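Local coordinates for AP endonuclease, family protein 2 (Mycobacterium smegmatis, PDB 5TNV) that binds magnesium in a xylose isomerase-like TIM barrel and may have endonuclease activity, at residues 48-54 and 85-89; 63-67 and 310-314; 89-93 and 131-135; 281-285 and 316-321. All coordinates share one frame; numbering follows the deposited sequence. Where two conformers were deposited one is given.

Interaction 1: residues 48-54 and 85-89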
# COMPACT_ATOMS: atom_id res chain seq x y z
N ASP A 48 8.06 -31.50 -16.81
CA ASP A 48 9.12 -32.15 -17.57
C ASP A 48 10.45 -31.50 -17.34
O ASP A 48 11.48 -31.94 -17.93
CB ASP A 48 8.76 -32.14 -19.06
CG ASP A 48 7.47 -32.86 -19.38
OD1 ASP A 48 7.29 -33.97 -18.83
OD2 ASP A 48 6.68 -32.34 -20.16
N ALA A 49 10.55 -30.44 -16.54
CA ALA A 49 11.80 -29.67 -16.45
C ALA A 49 12.86 -30.37 -15.62
O ALA A 49 12.53 -31.13 -14.72
CB ALA A 49 11.48 -28.30 -15.84
N PRO A 50 14.12 -30.09 -15.87
CA PRO A 50 15.17 -30.62 -14.99
C PRO A 50 14.96 -30.07 -13.57
O PRO A 50 14.45 -28.97 -13.34
CB PRO A 50 16.42 -30.07 -15.61
CG PRO A 50 16.10 -29.61 -16.96
CD PRO A 50 14.65 -29.27 -16.97
N ALA A 51 15.40 -30.89 -12.60
CA ALA A 51 15.20 -30.54 -11.20
C ALA A 51 15.85 -29.18 -10.91
O ALA A 51 15.40 -28.43 -10.05
CB ALA A 51 15.66 -31.66 -10.30
N GLY A 52 16.93 -28.84 -11.57
CA GLY A 52 17.61 -27.56 -11.37
C GLY A 52 16.75 -26.36 -11.69
O GLY A 52 16.94 -25.27 -11.12
N VAL A 53 15.81 -26.50 -12.62
CA VAL A 53 14.86 -25.46 -12.93
C VAL A 53 13.91 -25.26 -11.74
O VAL A 53 13.66 -24.13 -11.31
CB VAL A 53 14.13 -25.81 -14.21
CG1 VAL A 53 12.97 -24.88 -14.49
CG2 VAL A 53 15.09 -25.70 -15.41
N TRP A 54 13.37 -26.32 -11.20
CA TRP A 54 12.55 -26.26 -10.00
C TRP A 54 13.34 -25.60 -8.89
O TRP A 54 12.82 -24.78 -8.13
CB TRP A 54 12.17 -27.66 -9.57
CG TRP A 54 11.37 -28.48 -10.56
CD1 TRP A 54 10.64 -28.05 -11.61
CD2 TRP A 54 11.24 -29.90 -10.55
NE1 TRP A 54 10.05 -29.10 -12.25
CE2 TRP A 54 10.41 -30.26 -11.63
CE3 TRP A 54 11.76 -30.93 -9.76
CZ2 TRP A 54 10.07 -31.58 -11.91
CZ3 TRP A 54 11.42 -32.22 -10.04
CH2 TRP A 54 10.60 -32.56 -11.10
N ARG A 85 10.78 -39.21 -10.11
CA ARG A 85 10.75 -37.76 -10.23
C ARG A 85 10.31 -37.10 -8.93
O ARG A 85 10.81 -36.01 -8.62
CB ARG A 85 9.91 -37.35 -11.44
CG ARG A 85 10.60 -37.66 -12.75
CD ARG A 85 11.61 -36.60 -13.12
NE ARG A 85 10.97 -35.45 -13.71
CZ ARG A 85 11.54 -34.29 -13.97
NH1 ARG A 85 12.76 -34.02 -13.59
NH2 ARG A 85 10.84 -33.36 -14.62
N ILE A 86 9.43 -37.74 -8.14
CA ILE A 86 9.11 -37.27 -6.79
C ILE A 86 10.38 -37.18 -5.98
O ILE A 86 10.60 -36.21 -5.24
CB ILE A 86 8.04 -38.12 -6.11
CG1 ILE A 86 6.67 -37.86 -6.74
CG2 ILE A 86 8.03 -37.95 -4.59
CD1 ILE A 86 6.03 -36.54 -6.45
N GLU A 87 11.25 -38.20 -6.03
CA GLU A 87 12.47 -38.15 -5.25
C GLU A 87 13.44 -37.09 -5.78
O GLU A 87 14.11 -36.45 -4.95
CB GLU A 87 13.12 -39.55 -5.13
CG GLU A 87 12.32 -40.57 -4.35
CD GLU A 87 11.89 -40.09 -2.96
OE1 GLU A 87 12.74 -39.42 -2.32
OE2 GLU A 87 10.73 -40.38 -2.55
N GLU A 88 13.50 -36.82 -7.08
CA GLU A 88 14.27 -35.72 -7.61
C GLU A 88 13.79 -34.40 -6.99
O GLU A 88 14.57 -33.53 -6.59
CB GLU A 88 14.19 -35.64 -9.11
CG GLU A 88 14.84 -36.63 -9.97
CD GLU A 88 14.86 -36.42 -11.45
OE1 GLU A 88 14.55 -35.36 -11.83
OE2 GLU A 88 15.22 -37.41 -12.18
N PHE A 89 12.46 -34.24 -6.97
CA PHE A 89 11.84 -33.06 -6.39
C PHE A 89 12.15 -32.93 -4.90
O PHE A 89 12.50 -31.85 -4.43
CB PHE A 89 10.32 -33.17 -6.64
CG PHE A 89 9.55 -32.01 -6.03
CD1 PHE A 89 9.34 -30.83 -6.74
CD2 PHE A 89 9.03 -32.08 -4.77
CE1 PHE A 89 8.63 -29.78 -6.15
CE2 PHE A 89 8.36 -31.06 -4.14
CZ PHE A 89 8.18 -29.87 -4.85
O HOH W 1 16.30 -33.53 -13.39
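Arg85, on helix 83-95, reaches Ala49 and Trp54 at the start of helix 51-63. Its chain leaves CB with CG beside the backbone N and then bends twice, at chi2 (-81°) and chi3 (-80°), which brings the guanidinium up against the indole of Trp54. NE and CZ pass CH2 of that ring, and CH2 lies over the centre of the guanidinium, 3.5 Å from Arg85 CZ; the two planes are 35° apart. At the tip, both terminal nitrogens hold one acceptor: Arg85 NH2 is 2.8 Å and NH1 3.1 Å from Ala49 O, which they approach from the same face of its carbonyl plane. Arg85 NH1 also forms a salt bridge to Glu88 OE1 (2.8 Å), and NH2 donates to Lys47 O. A water donates to Glu88 OE1 and accepts from Ala51 N, just after the N-cap Pro50.

Beyond the guanidinium, Trp54 CZ3 packs on Phe89 CB at 3.7 Å, and the edge of the Phe89 ring is turned toward the indole face in an offset edge-to-face pair. Trp54 NE1 is held by Ile46 O. The contact thus joins the start of helix 51-63 to helix 83-95, with strand 68-70 between them in sequence.

Interaction 2: residues 63-67 and 310-314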
# COMPACT_ATOMS: atom_id res chain seq x y z
N GLU A 63 14.95 -17.24 -0.60
CA GLU A 63 15.61 -15.93 -0.51
C GLU A 63 14.76 -14.87 0.20
O GLU A 63 15.33 -13.95 0.79
CB GLU A 63 15.92 -15.40 -1.93
CG GLU A 63 17.14 -16.10 -2.55
CD GLU A 63 17.27 -15.84 -4.04
OE1 GLU A 63 16.31 -15.34 -4.68
OE2 GLU A 63 18.38 -16.14 -4.58
N LEU A 64 13.47 -15.00 0.12
CA LEU A 64 12.53 -14.05 0.73
C LEU A 64 12.10 -14.47 2.13
O LEU A 64 11.25 -13.79 2.73
CB LEU A 64 11.36 -13.79 -0.21
CG LEU A 64 11.70 -12.98 -1.44
CD1 LEU A 64 10.62 -13.10 -2.49
CD2 LEU A 64 11.95 -11.54 -1.07
N GLY A 65 12.67 -15.53 2.68
CA GLY A 65 12.58 -15.84 4.08
C GLY A 65 11.70 -17.01 4.45
O GLY A 65 11.63 -17.43 5.61
N PHE A 66 11.01 -17.61 3.47
CA PHE A 66 10.13 -18.74 3.80
C PHE A 66 10.90 -19.97 4.24
O PHE A 66 12.00 -20.24 3.76
CB PHE A 66 9.31 -19.13 2.57
CG PHE A 66 8.20 -18.16 2.27
CD1 PHE A 66 6.96 -18.35 2.91
CD2 PHE A 66 8.33 -17.10 1.41
CE1 PHE A 66 5.90 -17.47 2.70
CE2 PHE A 66 7.28 -16.21 1.20
CZ PHE A 66 6.10 -16.40 1.86
N ASP A 67 10.29 -20.73 5.15
CA ASP A 67 10.66 -22.09 5.50
C ASP A 67 9.77 -23.13 4.83
O ASP A 67 10.20 -24.27 4.66
CB ASP A 67 10.58 -22.28 7.01
CG ASP A 67 11.58 -21.48 7.78
OD1 ASP A 67 12.72 -21.47 7.44
OD2 ASP A 67 11.20 -20.90 8.81
N CYS A 310 3.48 -11.94 -0.64
CA CYS A 310 3.40 -13.10 0.25
C CYS A 310 4.54 -13.10 1.28
O CYS A 310 4.34 -13.42 2.42
CB CYS A 310 3.43 -14.41 -0.54
SG CYS A 310 1.85 -14.76 -1.40
N ALA A 311 5.76 -12.74 0.85
CA ALA A 311 6.88 -12.72 1.76
C ALA A 311 6.72 -11.66 2.87
O ALA A 311 7.02 -11.94 4.03
CB ALA A 311 8.18 -12.46 1.00
N GLU A 312 6.22 -10.47 2.52
CA GLU A 312 5.91 -9.49 3.56
C GLU A 312 4.82 -10.03 4.47
O GLU A 312 4.86 -9.83 5.71
CB GLU A 312 5.51 -8.16 2.95
CG GLU A 312 6.63 -7.40 2.33
CD GLU A 312 6.36 -5.95 1.96
OE1 GLU A 312 5.25 -5.52 2.04
OE2 GLU A 312 7.35 -5.28 1.57
N ASN A 313 3.82 -10.69 3.91
CA ASN A 313 2.74 -11.24 4.71
C ASN A 313 3.21 -12.29 5.69
O ASN A 313 2.72 -12.35 6.83
CB ASN A 313 1.64 -11.80 3.79
CG ASN A 313 0.86 -10.70 3.07
OD1 ASN A 313 0.98 -9.51 3.38
ND2 ASN A 313 0.02 -11.12 2.13
N ARG A 314 4.21 -13.10 5.31
CA ARG A 314 4.74 -14.08 6.24
C ARG A 314 5.38 -13.38 7.45
O ARG A 314 5.14 -13.75 8.60
CB ARG A 314 5.79 -14.98 5.56
CG ARG A 314 6.58 -15.79 6.58
CD ARG A 314 7.67 -16.67 5.94
NE ARG A 314 8.61 -17.14 7.01
CZ ARG A 314 9.53 -16.37 7.51
NH1 ARG A 314 9.76 -15.17 7.10
NH2 ARG A 314 10.26 -16.86 8.49
O HOH W 2 9.03 -13.90 4.51
O HOH W 3 7.69 -20.06 6.08
O HOH W 4 9.09 -19.45 8.90
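Leu64 and Ala311 bring the two backbones to 5.9 Å between their CA atoms where helix 51-63 ends in a Schellman motif, with Gly65 at positive phi (108°), against the flank of helix 306-325. In this TIM barrel the contact links the first and last helices of the barrel wall, beside strand 29-32. Leu64 CB rests on Ala311 CB at 3.7 Å. Phe66 brings its ring against the helix: CE2 approaches Ala311 CA, Phe66 CZ comes to 3.5 Å from Cys310 O, and the methylene CD of Arg314 sits over one face in a CH-pi contact, 4.0 Å from the ring centroid.

Arg314 runs extended from CG to NE, carrying its guanidinium past the phenyl ring, to which it is inclined by 60°. The Gly65 carbonyl directs its O at one face of the group, 3.0 Å from Arg314 CZ and over the centre of the plane. The N-H bonds lie in the guanidinium plane and none is aimed at that oxygen, so the approach is not a hydrogen bond, though the positive charge probably makes it favourable.

Waters join the polar rims instead. One bridges Asp67 OD2 and Arg314 NH2, while Asp67 OD1 has a salt bridge with Arg62. Another donates to Leu64 O and Ala311 O, each at 2.8 Å from the water O, and accepts from Arg314 NH1 at 3.0 Å.

Interaction 3: residues 89-93 and 131-135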
# COMPACT_ATOMS: atom_id res chain seq x y z
N PHE A 89 12.46 -34.24 -6.97
CA PHE A 89 11.84 -33.06 -6.39
C PHE A 89 12.15 -32.93 -4.90
O PHE A 89 12.50 -31.85 -4.43
CB PHE A 89 10.32 -33.17 -6.64
CG PHE A 89 9.55 -32.01 -6.03
CD1 PHE A 89 9.34 -30.83 -6.74
CD2 PHE A 89 9.03 -32.08 -4.77
CE1 PHE A 89 8.63 -29.78 -6.15
CE2 PHE A 89 8.36 -31.06 -4.14
CZ PHE A 89 8.18 -29.87 -4.85
N ARG A 90 12.02 -34.03 -4.16
CA ARG A 90 12.26 -34.03 -2.73
C ARG A 90 13.67 -33.53 -2.43
O ARG A 90 13.93 -32.78 -1.47
CB ARG A 90 12.03 -35.40 -2.11
CG ARG A 90 11.79 -35.40 -0.61
CD ARG A 90 11.63 -36.81 -0.11
NE ARG A 90 10.62 -37.68 -0.76
CZ ARG A 90 9.32 -37.62 -0.47
NH1 ARG A 90 8.80 -36.73 0.34
NH2 ARG A 90 8.46 -38.41 -1.05
N THR A 91 14.66 -33.97 -3.25
CA THR A 91 16.04 -33.60 -3.06
C THR A 91 16.22 -32.07 -3.25
O THR A 91 16.84 -31.43 -2.41
CB THR A 91 16.94 -34.34 -4.03
OG1 THR A 91 16.84 -35.73 -3.69
CG2 THR A 91 18.38 -33.94 -3.89
N VAL A 92 15.65 -31.51 -4.33
CA VAL A 92 15.87 -30.06 -4.52
C VAL A 92 15.09 -29.24 -3.51
O VAL A 92 15.59 -28.20 -3.07
CB VAL A 92 15.64 -29.57 -5.95
CG1 VAL A 92 16.64 -30.22 -6.90
CG2 VAL A 92 14.26 -29.79 -6.45
N LEU A 93 13.92 -29.71 -3.07
CA LEU A 93 13.19 -29.03 -2.02
C LEU A 93 14.05 -28.89 -0.76
O LEU A 93 14.18 -27.78 -0.21
CB LEU A 93 11.91 -29.83 -1.76
CG LEU A 93 10.98 -29.27 -0.68
CD1 LEU A 93 10.33 -27.98 -1.12
CD2 LEU A 93 9.95 -30.34 -0.30
N PRO A 131 1.98 -36.91 3.88
CA PRO A 131 2.75 -37.23 5.06
C PRO A 131 4.24 -37.42 4.78
O PRO A 131 5.04 -37.18 5.67
CB PRO A 131 2.16 -38.58 5.56
CG PRO A 131 0.82 -38.68 4.93
CD PRO A 131 0.92 -37.92 3.64
N SER A 132 4.59 -37.86 3.57
CA SER A 132 6.00 -38.05 3.28
C SER A 132 6.79 -36.75 3.33
O SER A 132 7.99 -36.81 3.55
CB SER A 132 6.21 -38.73 1.92
OG SER A 132 6.05 -37.82 0.83
N PHE A 133 6.14 -35.62 3.13
CA PHE A 133 6.75 -34.30 3.20
C PHE A 133 6.60 -33.65 4.56
O PHE A 133 7.15 -32.59 4.80
CB PHE A 133 6.12 -33.39 2.14
CG PHE A 133 6.50 -33.75 0.71
CD1 PHE A 133 7.71 -33.32 0.19
CD2 PHE A 133 5.68 -34.51 -0.11
CE1 PHE A 133 8.05 -33.62 -1.09
CE2 PHE A 133 6.04 -34.83 -1.40
CZ PHE A 133 7.25 -34.39 -1.89
N GLY A 134 5.82 -34.26 5.46
CA GLY A 134 5.46 -33.67 6.73
C GLY A 134 4.27 -32.70 6.64
O GLY A 134 4.00 -31.94 7.59
N ALA A 135 3.57 -32.68 5.52
CA ALA A 135 2.44 -31.80 5.36
C ALA A 135 1.23 -32.33 6.15
O ALA A 135 1.04 -33.55 6.29
CB ALA A 135 2.05 -31.65 3.90
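A cation-pi contact, reinforced by two hydrogen bonds to one hydroxyl, joins Arg90 on helix 83-95 to Phe133 and Ser132 at the end of helix 116-133. These are successive helices on the outside of the TIM barrel, and strand 99-104 lies between them in sequence. Helix 116-133 closes here in a Schellman motif, with Gly134 at positive phi and its N bonded to Pro131 O, before the chain turns toward strand 137-141.

Arg90 sets off extended, with CG anti to the backbone N (chi1 -160°), and bends at chi3, which brings its guanidinium over one face of the Phe133 ring. NH1 stands over the centre of that ring, and Arg90 CZ is 4.3 Å from the ring centroid. The planes are 33° apart. The same end grips Ser132 OG with two nitrogens, Arg90 NH1 at 3.0 Å and NH2 at 3.1 Å, and the hydroxyl oxygen lies close to the guanidinium plane. Ser132 OG is also bonded to Leu129 O in its own helix, and Arg90 NE has a salt bridge to Glu87; the charged group is therefore held from its own helix as well as from across the contact.

Toward the barrel the contact becomes apolar. Phe89 and Phe133 cross at about a right angle, with Phe133 CE1 at the edge of the Phe89 ring. Phe89, Leu93 and Phe133 all pack on Ile100 of strand 99-104. Leu93 also packs on Phe133, its CD2 lying 3.8 Å from Phe133 CD1.

Interaction 4: residues 281-285 and 316-321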
# COMPACT_ATOMS: atom_id res chain seq x y z
N TYR A 281 -6.16 -8.07 10.11
CA TYR A 281 -5.68 -9.42 10.42
C TYR A 281 -4.97 -9.50 11.76
O TYR A 281 -4.76 -10.65 12.24
CB TYR A 281 -4.82 -9.96 9.28
CG TYR A 281 -5.65 -10.56 8.15
CD1 TYR A 281 -6.32 -11.77 8.35
CD2 TYR A 281 -5.79 -9.95 6.93
CE1 TYR A 281 -7.07 -12.35 7.36
CE2 TYR A 281 -6.55 -10.53 5.91
CZ TYR A 281 -7.18 -11.72 6.13
OH TYR A 281 -7.94 -12.35 5.16
N ARG A 282 -4.58 -8.39 12.38
CA ARG A 282 -4.07 -8.48 13.76
C ARG A 282 -5.20 -8.96 14.67
O ARG A 282 -5.08 -9.90 15.44
CB ARG A 282 -3.47 -7.14 14.18
CG ARG A 282 -2.81 -7.17 15.55
CD ARG A 282 -2.20 -5.78 15.93
NE ARG A 282 -1.32 -5.34 14.88
CZ ARG A 282 -0.11 -5.80 14.64
NH1 ARG A 282 0.54 -6.52 15.53
NH2 ARG A 282 0.46 -5.49 13.50
N GLN A 283 -6.36 -8.28 14.57
CA GLN A 283 -7.53 -8.67 15.33
C GLN A 283 -7.99 -10.06 14.94
O GLN A 283 -8.35 -10.88 15.80
CB GLN A 283 -8.65 -7.67 15.14
CG GLN A 283 -8.47 -6.33 15.77
CD GLN A 283 -9.58 -5.33 15.40
OE1 GLN A 283 -10.45 -5.61 14.54
NE2 GLN A 283 -9.55 -4.19 16.02
N ILE A 284 -8.03 -10.37 13.65
CA ILE A 284 -8.61 -11.64 13.20
C ILE A 284 -7.69 -12.83 13.51
O ILE A 284 -8.21 -13.89 13.91
CB ILE A 284 -9.05 -11.53 11.72
CG1 ILE A 284 -10.19 -10.52 11.55
CG2 ILE A 284 -9.36 -12.90 11.14
CD1 ILE A 284 -11.41 -10.78 12.33
N ILE A 285 -6.39 -12.70 13.35
CA ILE A 285 -5.51 -13.80 13.76
C ILE A 285 -5.63 -14.02 15.25
O ILE A 285 -5.69 -15.15 15.72
CB ILE A 285 -4.06 -13.56 13.32
CG1 ILE A 285 -3.92 -13.64 11.80
CG2 ILE A 285 -3.09 -14.52 14.00
CD1 ILE A 285 -2.63 -13.06 11.27
N TYR A 316 4.72 -10.48 8.59
CA TYR A 316 3.61 -9.89 9.33
C TYR A 316 2.96 -10.89 10.26
O TYR A 316 2.75 -10.60 11.45
CB TYR A 316 2.61 -9.33 8.30
CG TYR A 316 1.33 -8.83 8.93
CD1 TYR A 316 1.27 -7.52 9.38
CD2 TYR A 316 0.20 -9.61 9.08
CE1 TYR A 316 0.14 -7.01 9.97
CE2 TYR A 316 -0.94 -9.09 9.63
CZ TYR A 316 -0.97 -7.78 10.08
OH TYR A 316 -2.14 -7.28 10.63
N ILE A 317 2.60 -12.05 9.73
CA ILE A 317 1.96 -13.09 10.54
C ILE A 317 2.88 -13.49 11.69
O ILE A 317 2.44 -13.66 12.83
CB ILE A 317 1.56 -14.30 9.67
CG1 ILE A 317 0.50 -13.93 8.63
CG2 ILE A 317 1.10 -15.47 10.52
CD1 ILE A 317 0.33 -14.94 7.54
N LEU A 318 4.17 -13.66 11.41
CA LEU A 318 5.10 -14.06 12.46
C LEU A 318 5.10 -13.02 13.58
O LEU A 318 5.13 -13.42 14.75
CB LEU A 318 6.46 -14.29 11.81
CG LEU A 318 7.61 -14.60 12.76
CD1 LEU A 318 7.35 -15.91 13.48
CD2 LEU A 318 8.93 -14.57 12.00
N GLN A 319 5.07 -11.74 13.30
CA GLN A 319 5.04 -10.74 14.38
C GLN A 319 3.74 -10.86 15.14
O GLN A 319 3.75 -10.72 16.39
CB GLN A 319 5.29 -9.34 13.82
CG GLN A 319 5.47 -8.29 14.92
CD GLN A 319 4.22 -7.75 15.60
OE1 GLN A 319 3.14 -7.66 15.01
NE2 GLN A 319 4.34 -7.42 16.87
N VAL A 320 2.61 -10.96 14.49
CA VAL A 320 1.32 -11.03 15.16
C VAL A 320 1.31 -12.25 16.10
O VAL A 320 0.90 -12.14 17.26
CB VAL A 320 0.16 -11.08 14.14
CG1 VAL A 320 -1.17 -11.38 14.83
CG2 VAL A 320 0.04 -9.76 13.37
N LEU A 321 1.75 -13.39 15.59
CA LEU A 321 1.79 -14.63 16.38
C LEU A 321 2.74 -14.49 17.54
O LEU A 321 2.44 -14.95 18.66
CB LEU A 321 2.22 -15.83 15.53
CG LEU A 321 1.25 -16.30 14.45
CD1 LEU A 321 1.87 -17.42 13.65
CD2 LEU A 321 -0.11 -16.74 15.01
O HOH W 5 2.66 -7.44 12.38
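Arg282 NH1 donates to Gln319 OE1 in a nearly straight bond, 2.9 Å long with an N-H...O angle of 175°. It lies in the carbonyl plane on a lone pair of the amide, and OE1 in turn lies in the guanidinium plane. Val320 CG2 sits over one face of the guanidinium, 3.9 Å from Arg282 NH1. The apolar half of the contact centres on Ile285, whose CG2 touches Val320 CG1 at 3.8 Å and Leu321 CD2 at 3.9 Å, while its CD1 meets Ile317.

In Tyr316, CG anti to the backbone N (chi1 173°) sends the ring toward helix 281-290, where its edge meets Tyr281 CB. A water ties Arg282 NH2, Gln319 OE1 and Tyr316 O together. Segments 281-285 and 316-321, on neighbouring outer helices of the TIM barrel, cross at -56°, with their axes 10.1 Å apart at closest approach.

Farther out, Asp305 of the third subunit receives Arg282 NH2 in a salt bridge and is hydrogen-bonded to Tyr316 OH. The charge of the buried arginine is probably balanced largely by this carboxylate, while an amide and a water take further N-H groups, consistent with this helix pair contributing to the subunit interface.

How the interactions relate
Interactions 1 and 3 share Phe89 and use successive parts of helix 83-95, joining it to the preceding helix 51-63 and the following helix 116-133; they touch through Ala51 and Val92. Interactions 2 and 4 likewise share helix 306-325, one turned toward the loop after helix 51-63 and the other toward helix 281-290. Each has an arginine at its polar end, but the chemistry differs: a carbonyl and a glutamate in interaction 1, a carbonyl over its face and waters in interaction 2, a serine and a phenyl face in interaction 3, an amide and a carboxylate of another subunit in interaction 4. Interaction 4 is buried, whereas the other three are partly buried. Neighbouring subunits reach interactions 2 and 4, not 1 and 3.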